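Local structure of ActII protein (Streptomyces coelicolor, 2OPT) at the interface of chains A and B. The protein is a TetR-family transcriptional repressor of Streptomyces coelicolor that probably binds regulatory DNA and takes actinorhodin or its precursor (S)-DNPA as ligand. Numbering follows the deposited sequence. Chains: chain A/B, ActII protein.

Contacts 1 and 2 are twin patches of one two-fold symmetric interface between the chains, their C-alpha centres about 40 Å apart. In both, helix 108-123 of chain A (108-122 in chain B) receives the short helix 183-187 and Leu188 of the other chain, so each subunit gives the long helix to one patch and the short one to its twin. Glu115, Met118, Asn119, Arg122, Asn184, His187 and Leu188 recur in both. The copies differ at Arg122, and contact 2 adds Asp128. TetR regulators generally work as dimers joined through their C-terminal helices, and this exchange probably helps to hold such a pair.

Contact 1: the interface of chains A and B. Residues chain A 115, 118-119, 122, 131; chain B 183-184, 187-188.
The guanidinium of A:Arg122 runs nearly parallel to the ring of B:His187, the planes 9° apart, but the ring is offset and the two groups are not stacked; the approach of the imidazole CD2 to the arginine is too short to trust. On one face of the guanidinium lies B:Leu188 CG, 4.2 Å above the plane and toward the rim. At its edge, in plane, sits the amide carbon CG of B:Asn184, whose own amide stands perpendicular to the guanidinium. NE and NH2 of A:Arg122 both point side-on at the amide oxygen OD1 of B:Asn184. The bond from NE, 3.1 Å long to OD1, lies in the carbonyl plane, whereas NH2 comes from above that plane. Bends at chi2 and chi3 swing the arginine across to this oxygen. At the other end of the amide, ND2 of B:Asn184 gives one hydrogen bond to the carboxylate oxygen OE2 of A:Glu115, 3.0 Å away, from above the carboxylate plane, and another to A:Asn119 OD1 at 3.1 Å. The backbone N of B:Asn184 also reaches OE2 of A:Glu115, on its syn lone pair, so this oxygen accepts twice. A:Glu115 has CG anti to its backbone N (chi1 -179°) and a bend at chi2, which lay the carboxylate across the start of helix 183-187, where the helix end would probably stabilise its negative charge. With an alanine in place of B:Asn184, the guanidinium of A:Arg122 would probably lose its shared acceptor and be freer to turn, while A:Asn119 OD1 would lack its amide donor. Beside the polar network, the sulfur SD of A:Met118 meets the methyl CD1 of B:Leu188 at 3.8 Å. A water bridges the two asparagines, 2.9 Å from B:Asn184 OD1 and 3.3 Å from A:Asn119 OD1.

Contact 2: the interface of chains A and B. Residues chain A 184, 187-188; chain B 115, 118-119, 122, 128.
B:Arg122 lays its guanidinium over one face of the A:His187 imidazole, a cation-pi stack in the C-terminal dimer region of this TetR-family repressor. The two planes are 2° apart, and NH1 of B:Arg122 stands 3.7 Å from the ring centroid, offset toward the rim. At the edge of the same ring, in its plane, is OD1 of the B:Asp128 carboxylate. A weak hydrogen bond of 2.9 Å joins A:His187 NE2 to this OD1, and OD2 lies almost as near NE2, so the nitrogen faces both oxygens of a carboxylate turned 78° from the ring. The carboxylate would tend to stabilise a positive charge on the imidazole, while the guanidinium on its face would probably oppose it. The second terminal nitrogen of the guanidinium, NH2, donates to OD1 of the A:Asn184 amide at 2.9 Å, coming from above the carbonyl plane. One arginine thus spans the histidine and the asparagine. Its chain is extended at chi2 (-173°) and bent at chi3, which carries the flat group up against the ring. On its amide nitrogen side, A:Asn184 ND2 reaches OE2 of B:Glu115, 2.9 Å away and again from above the plane of the acceptor group. The same OE2 takes the backbone N of A:Asn184 on its syn lone pair, so one carboxylate oxygen fixes both backbone and side chain. B:Asn119 OD1 stays 3.5 Å from ND2 of A:Asn184, too long to be counted as a firm bond. Farther out, A:Leu188 divides its methyls: CD1 packs on the B:Arg122 CD methylene and the sulfur of B:Met118, while CD2 touches CB of B:Asp128 at 3.6 Å. The leucine thus lies against both the arginine chain and the aspartate and probably helps to position them. B:Met118 CB, in turn, lies 3.8 Å from CB of A:Asn184.

Contact 1: the interface of chains A and B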
loop_
_atom_site.group_PDB
_atom_site.type_symbol
_atom_site.label_atom_id
_atom_site.label_comp_id
_atom_site.label_asym_id
_atom_site.label_seq_id
_atom_site.Cartn_x
_atom_site.Cartn_y
_atom_site.Cartn_z
ATOM N N GLU A 115 12.764 7.115 -15.217
ATOM C CA GLU A 115 14.159 7.216 -15.632
ATOM C C GLU A 115 14.988 8.044 -14.656
ATOM O O GLU A 115 16.075 7.665 -14.276
ATOM C CB GLU A 115 14.219 7.780 -17.043
ATOM C CG GLU A 115 15.635 7.927 -17.667
ATOM C CD GLU A 115 16.410 6.660 -17.780
ATOM O OE1 GLU A 115 15.840 5.569 -17.965
ATOM O OE2 GLU A 115 17.653 6.768 -17.736
ATOM N N MET A 118 15.321 6.241 -11.240
ATOM C CA MET A 118 16.312 5.208 -11.262
ATOM C C MET A 118 17.711 5.788 -11.411
ATOM O O MET A 118 18.643 5.266 -10.825
ATOM C CB MET A 118 16.040 4.260 -12.426
ATOM C CG MET A 118 14.777 3.454 -12.191
ATOM S SD MET A 118 14.842 2.474 -10.663
ATOM C CE MET A 118 13.111 2.356 -10.298
ATOM N N ASN A 119 17.872 6.846 -12.210
ATOM C CA ASN A 119 19.154 7.503 -12.273
ATOM C C ASN A 119 19.602 7.876 -10.864
ATOM O O ASN A 119 20.759 7.614 -10.488
ATOM C CB ASN A 119 19.134 8.727 -13.213
ATOM C CG ASN A 119 20.518 9.107 -13.701
ATOM O OD1 ASN A 119 21.292 8.266 -14.119
ATOM N ND2 ASN A 119 20.818 10.382 -13.675
ATOM N N ARG A 122 20.416 4.576 -8.496
ATOM C CA ARG A 122 21.717 4.040 -8.894
ATOM C C ARG A 122 22.922 4.923 -8.590
ATOM O O ARG A 122 24.004 4.428 -8.286
ATOM C CB ARG A 122 21.718 3.668 -10.378
ATOM C CG ARG A 122 20.667 2.645 -10.708
ATOM C CD ARG A 122 21.250 1.505 -11.463
ATOM N NE ARG A 122 21.172 1.792 -12.869
ATOM C CZ ARG A 122 21.849 1.184 -13.837
ATOM N NH1 ARG A 122 22.700 0.186 -13.569
ATOM N NH2 ARG A 122 21.662 1.607 -15.088
ATOM N N ALA A 131 17.998 -1.161 -6.552
ATOM C CA ALA A 131 17.611 0.131 -7.168
ATOM C C ALA A 131 16.180 0.041 -7.715
ATOM O O ALA A 131 15.312 0.862 -7.423
ATOM C CB ALA A 131 18.549 0.464 -8.300
ATOM N N PRO B 183 18.641 5.177 -20.522
ATOM C CA PRO B 183 19.632 4.097 -20.270
ATOM C C PRO B 183 19.285 3.295 -19.003
ATOM O O PRO B 183 19.462 2.085 -18.948
ATOM C CB PRO B 183 20.937 4.871 -20.137
ATOM C CG PRO B 183 20.509 6.237 -19.715
ATOM C CD PRO B 183 19.285 6.495 -20.488
ATOM N N ASN B 184 18.756 3.961 -17.980
ATOM C CA ASN B 184 18.420 3.234 -16.752
ATOM C C ASN B 184 17.224 2.325 -16.929
ATOM O O ASN B 184 17.229 1.207 -16.405
ATOM C CB ASN B 184 18.193 4.203 -15.571
ATOM C CG ASN B 184 19.460 4.879 -15.165
ATOM O OD1 ASN B 184 20.272 4.312 -14.439
ATOM N ND2 ASN B 184 19.652 6.098 -15.636
ATOM N N HIS B 187 18.411 -0.682 -19.037
ATOM C CA HIS B 187 19.267 -1.545 -18.223
ATOM C C HIS B 187 18.512 -2.343 -17.133
ATOM O O HIS B 187 18.756 -3.546 -16.948
ATOM C CB HIS B 187 20.395 -0.709 -17.607
ATOM C CG HIS B 187 21.330 -1.511 -16.761
ATOM N ND1 HIS B 187 22.318 -2.304 -17.301
ATOM C CD2 HIS B 187 21.398 -1.679 -15.421
ATOM C CE1 HIS B 187 22.974 -2.907 -16.323
ATOM N NE2 HIS B 187 22.433 -2.545 -15.173
ATOM N N LEU B 188 17.588 -1.669 -16.433
ATOM C CA LEU B 188 16.816 -2.281 -15.349
ATOM C C LEU B 188 15.511 -2.932 -15.829
ATOM O O LEU B 188 14.603 -3.166 -15.025
ATOM C CB LEU B 188 16.516 -1.214 -14.268
ATOM C CG LEU B 188 17.756 -0.617 -13.591
ATOM C CD1 LEU B 188 17.438 0.546 -12.642
ATOM C CD2 LEU B 188 18.453 -1.770 -12.846
HETATM O O HOH W 1 22.867 5.420 -13.836
#

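Contact 2: the interface of chains A and B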
loop_
_atom_site.group_PDB
_atom_site.type_symbol
_atom_site.label_atom_id
_atom_site.label_comp_id
_atom_site.label_asym_id
_atom_site.label_seq_id
_atom_site.Cartn_x
_atom_site.Cartn_y
_atom_site.Cartn_z
ATOM N N ASN A 184 1.884 -3.083 26.608
ATOM C CA ASN A 184 2.371 -2.369 25.436
ATOM C C ASN A 184 1.290 -1.588 24.718
ATOM O O ASN A 184 1.542 -0.480 24.281
ATOM C CB ASN A 184 3.113 -3.302 24.474
ATOM C CG ASN A 184 4.340 -3.898 25.105
ATOM O OD1 ASN A 184 5.378 -3.262 25.165
ATOM N ND2 ASN A 184 4.229 -5.116 25.599
ATOM N N HIS A 187 0.555 1.488 26.883
ATOM C CA HIS A 187 1.703 2.425 26.880
ATOM C C HIS A 187 1.858 3.097 25.506
ATOM O O HIS A 187 2.180 4.284 25.434
ATOM C CB HIS A 187 2.995 1.707 27.321
ATOM C CG HIS A 187 4.251 2.515 27.148
ATOM N ND1 HIS A 187 4.822 3.247 28.172
ATOM C CD2 HIS A 187 5.058 2.683 26.074
ATOM C CE1 HIS A 187 5.915 3.846 27.728
ATOM N NE2 HIS A 187 6.090 3.505 26.460
ATOM N N LEU A 188 1.592 2.336 24.430
ATOM C CA LEU A 188 1.639 2.875 23.056
ATOM C C LEU A 188 0.312 3.366 22.422
ATOM O O LEU A 188 0.278 3.647 21.205
ATOM C CB LEU A 188 2.307 1.871 22.110
ATOM C CG LEU A 188 3.712 1.376 22.474
ATOM C CD1 LEU A 188 4.181 0.246 21.561
ATOM C CD2 LEU A 188 4.646 2.526 22.399
ATOM N N GLU B 115 -0.341 -6.734 20.735
ATOM C CA GLU B 115 0.351 -6.666 22.036
ATOM C C GLU B 115 1.679 -7.409 21.945
ATOM O O GLU B 115 2.723 -6.878 22.322
ATOM C CB GLU B 115 -0.552 -7.242 23.136
ATOM C CG GLU B 115 0.053 -7.339 24.541
ATOM C CD GLU B 115 0.470 -6.004 25.118
ATOM O OE1 GLU B 115 -0.205 -4.949 24.900
ATOM O OE2 GLU B 115 1.504 -6.022 25.803
ATOM N N MET B 118 4.101 -5.651 19.527
ATOM C CA MET B 118 4.723 -4.445 20.126
ATOM C C MET B 118 5.755 -4.814 21.221
ATOM O O MET B 118 6.758 -4.146 21.414
ATOM C CB MET B 118 3.641 -3.544 20.702
ATOM C CG MET B 118 2.785 -2.783 19.650
ATOM S SD MET B 118 3.748 -1.789 18.474
ATOM C CE MET B 118 2.767 -2.053 16.980
ATOM N N ASN B 119 5.488 -5.878 21.961
ATOM C CA ASN B 119 6.443 -6.396 22.914
ATOM C C ASN B 119 7.746 -6.678 22.176
ATOM O O ASN B 119 8.824 -6.233 22.606
ATOM C CB ASN B 119 5.913 -7.676 23.560
ATOM C CG ASN B 119 6.726 -8.086 24.765
ATOM O OD1 ASN B 119 7.045 -7.251 25.609
ATOM N ND2 ASN B 119 7.072 -9.387 24.862
ATOM N N ARG B 122 9.452 -3.340 20.647
ATOM C CA ARG B 122 10.073 -2.506 21.679
ATOM C C ARG B 122 11.341 -3.177 22.262
ATOM O O ARG B 122 12.302 -2.493 22.648
ATOM C CB ARG B 122 9.067 -2.251 22.792
ATOM C CG ARG B 122 7.900 -1.390 22.379
ATOM C CD ARG B 122 7.014 -1.019 23.575
ATOM N NE ARG B 122 7.715 -0.224 24.607
ATOM C CZ ARG B 122 7.269 -0.081 25.861
ATOM N NH1 ARG B 122 7.952 0.635 26.752
ATOM N NH2 ARG B 122 6.142 -0.667 26.246
ATOM N N ASP B 128 9.141 4.582 21.362
ATOM C CA ASP B 128 7.697 4.426 21.242
ATOM C C ASP B 128 7.125 4.691 19.832
ATOM O O ASP B 128 6.402 3.840 19.319
ATOM C CB ASP B 128 6.985 5.323 22.274
ATOM C CG ASP B 128 7.244 4.898 23.733
ATOM O OD1 ASP B 128 7.681 3.743 24.004
ATOM O OD2 ASP B 128 6.985 5.746 24.616
#